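Local coordinates for protein succinylglutamate desuccinylase (PDB 1YW4) that probably hydrolyses N-succinyl-L-glutamate to succinate and glutamate with one zinc ion per subunit, the last step of arginine degradation by the AST pathway, at residues L144-H149 / F211-G216. Residues are numbered along the deposited sequence; the frame is centred on the assembly and turned at random.
Sequences LHYDLH and FTLELG. With ZN (zinc ion), chain C.
His-149 lays its imidazole obliquely across the methyl of Thr-212, CD2 standing 3.6 Å from CG2, while its CB packs against the carboxylate of Glu-214, 3.4 Å from OE2. With CG beside the backbone N (chi1 -66°), the ring turns ND1 to the zinc ion at 2.3 Å and NE2 back along its own strand to Asp-147. That second bond, NE2 to OD2, is short at 2.5 Å; it lies in the ring plane of His-149 but reaches the carboxylate from above its plane. Gripped at both nitrogens, the imidazole has its rotation fixed, and the Asp-147 carboxylate would probably push electron density toward ND1 and the metal. OD2 also accepts a bond from a water that bridges to Thr-212 OG1 (itself bonded to Ser-199), and OD1 is held by Ser-52, so Asp-147 is a second-shell residue positioning a first-shell ligand. His-56 and Glu-59 supply further zinc ligands. The two strands are parallel neighbours in the central sheet of the zinc-exopeptidase-like catalytic domain, and their C-terminal ends deliver His-149 and Glu-214, the predicted active-site residue, to the same side. A water on the zinc donates to Glu-214 OE2 at 2.8 Å. Five backbone hydrogen bonds set the register, from Phe-211 N to His-145 O through Leu-215 N to His-149 O. On the other face, Tyr-146 and Phe-211 meet rim to rim, their planes 13° apart, and Leu-213, lying alongside, touches Tyr-146 CB and Leu-148 CD2 with CD1, with helix 174-181 covering Phe-211 and Leu-213.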
loop_
_atom_site.group_PDB
_atom_site.type_symbol
_atom_site.label_atom_id
_atom_site.label_comp_id
_atom_site.label_asym_id
_atom_site.label_seq_id
_atom_site.Cartn_x
_atom_site.Cartn_y
_atom_site.Cartn_z
ATOM N N LEU A 144 -10.265 -8.542 24.363
ATOM C CA LEU A 144 -10.229 -7.170 23.871
ATOM C C LEU A 144 -9.478 -6.199 24.777
ATOM O O LEU A 144 -9.715 -6.147 25.980
ATOM C CB LEU A 144 -11.663 -6.669 23.679
ATOM C CG LEU A 144 -12.586 -7.521 22.804
ATOM C CD1 LEU A 144 -14.016 -6.994 22.908
ATOM C CD2 LEU A 144 -12.107 -7.490 21.370
ATOM N N HIS A 145 -8.589 -5.421 24.172
ATOM C CA HIS A 145 -7.787 -4.445 24.892
ATOM C C HIS A 145 -7.795 -3.077 24.218
ATOM O O HIS A 145 -7.386 -2.945 23.068
ATOM C CB HIS A 145 -6.345 -4.937 25.003
ATOM C CG HIS A 145 -5.422 -3.948 25.643
ATOM N ND1 HIS A 145 -5.863 -2.971 26.510
ATOM C CD2 HIS A 145 -4.078 -3.809 25.573
ATOM C CE1 HIS A 145 -4.828 -2.275 26.948
ATOM N NE2 HIS A 145 -3.735 -2.764 26.394
ATOM N N TYR A 146 -8.270 -2.067 24.934
ATOM C CA TYR A 146 -8.292 -0.719 24.399
ATOM C C TYR A 146 -7.452 0.117 25.343
ATOM O O TYR A 146 -7.770 0.275 26.526
ATOM C CB TYR A 146 -9.718 -0.173 24.335
ATOM C CG TYR A 146 -10.645 -1.059 23.533
ATOM C CD1 TYR A 146 -10.499 -1.187 22.149
ATOM C CD2 TYR A 146 -11.626 -1.814 24.170
ATOM C CE1 TYR A 146 -11.312 -2.057 21.417
ATOM C CE2 TYR A 146 -12.445 -2.683 23.455
ATOM C CZ TYR A 146 -12.283 -2.802 22.083
ATOM O OH TYR A 146 -13.083 -3.675 21.380
ATOM N N ASP A 147 -6.331 0.590 24.813
ATOM C CA ASP A 147 -5.430 1.427 25.575
ATOM C C ASP A 147 -5.856 2.838 25.162
ATOM O O ASP A 147 -5.662 3.253 24.020
ATOM C CB ASP A 147 -3.982 1.121 25.192
ATOM C CG ASP A 147 -2.996 1.900 26.022
ATOM O OD1 ASP A 147 -3.342 2.212 27.189
ATOM O OD2 ASP A 147 -1.890 2.193 25.515
ATOM N N LEU A 148 -6.464 3.547 26.108
ATOM C CA LEU A 148 -7.010 4.887 25.900
ATOM C C LEU A 148 -6.038 6.046 26.119
ATOM O O LEU A 148 -5.456 6.177 27.186
ATOM C CB LEU A 148 -8.227 5.059 26.813
ATOM C CG LEU A 148 -9.139 3.830 26.902
ATOM C CD1 LEU A 148 -10.378 4.129 27.761
ATOM C CD2 LEU A 148 -9.562 3.433 25.492
ATOM N N HIS A 149 -5.909 6.902 25.105
ATOM C CA HIS A 149 -5.004 8.041 25.148
ATOM C C HIS A 149 -5.652 9.328 24.633
ATOM O O HIS A 149 -6.716 9.300 24.011
ATOM C CB HIS A 149 -3.776 7.762 24.260
ATOM C CG HIS A 149 -2.907 6.641 24.743
ATOM N ND1 HIS A 149 -1.644 6.847 25.254
ATOM C CD2 HIS A 149 -3.104 5.301 24.765
ATOM C CE1 HIS A 149 -1.098 5.687 25.569
ATOM N NE2 HIS A 149 -1.965 4.731 25.282
ATOM N N PHE A 211 -5.860 -2.347 20.704
ATOM C CA PHE A 211 -5.710 -1.111 19.958
ATOM C C PHE A 211 -5.320 0.048 20.878
ATOM O O PHE A 211 -5.640 0.048 22.063
ATOM C CB PHE A 211 -7.026 -0.741 19.250
ATOM C CG PHE A 211 -7.680 -1.888 18.522
ATOM C CD1 PHE A 211 -8.505 -2.778 19.198
ATOM C CD2 PHE A 211 -7.455 -2.089 17.165
ATOM C CE1 PHE A 211 -9.097 -3.857 18.537
ATOM C CE2 PHE A 211 -8.043 -3.168 16.492
ATOM C CZ PHE A 211 -8.865 -4.050 17.186
ATOM N N THR A 212 -4.607 1.021 20.325
ATOM C CA THR A 212 -4.254 2.222 21.070
ATOM C C THR A 212 -5.296 3.201 20.516
ATOM O O THR A 212 -5.422 3.339 19.292
ATOM C CB THR A 212 -2.839 2.751 20.710
ATOM O OG1 THR A 212 -1.842 1.800 21.104
ATOM C CG2 THR A 212 -2.574 4.074 21.409
ATOM N N LEU A 213 -6.064 3.841 21.395
ATOM C CA LEU A 213 -7.088 4.794 20.961
ATOM C C LEU A 213 -6.755 6.231 21.349
ATOM O O LEU A 213 -6.640 6.544 22.523
ATOM C CB LEU A 213 -8.462 4.442 21.553
ATOM C CG LEU A 213 -9.024 3.038 21.290
ATOM C CD1 LEU A 213 -10.447 2.923 21.841
ATOM C CD2 LEU A 213 -8.999 2.755 19.814
ATOM N N GLU A 214 -6.579 7.090 20.350
ATOM C CA GLU A 214 -6.309 8.511 20.574
ATOM C C GLU A 214 -7.696 9.124 20.464
ATOM O O GLU A 214 -8.203 9.322 19.363
ATOM C CB GLU A 214 -5.391 9.059 19.480
ATOM C CG GLU A 214 -3.936 8.622 19.590
ATOM C CD GLU A 214 -3.236 9.220 20.804
ATOM O OE1 GLU A 214 -3.590 10.346 21.199
ATOM O OE2 GLU A 214 -2.324 8.571 21.349
ATOM N N LEU A 215 -8.306 9.409 21.612
ATOM C CA LEU A 215 -9.667 9.932 21.680
ATOM C C LEU A 215 -9.838 11.447 21.641
ATOM O O LEU A 215 -10.964 11.925 21.580
ATOM C CB LEU A 215 -10.335 9.366 22.936
ATOM C CG LEU A 215 -10.317 7.838 22.982
ATOM C CD1 LEU A 215 -10.707 7.325 24.371
ATOM C CD2 LEU A 215 -11.262 7.321 21.915
ATOM N N GLY A 216 -8.742 12.201 21.672
ATOM C CA GLY A 216 -8.872 13.647 21.635
ATOM C C GLY A 216 -7.763 14.479 22.267
ATOM O O GLY A 216 -6.596 14.074 22.326
HETATM ZN ZN ZN C . -0.636 8.945 25.117
HETATM O O HOH W 1 -0.677 1.116 23.499
HETATM O O HOH W 2 -1.163 10.219 23.239
#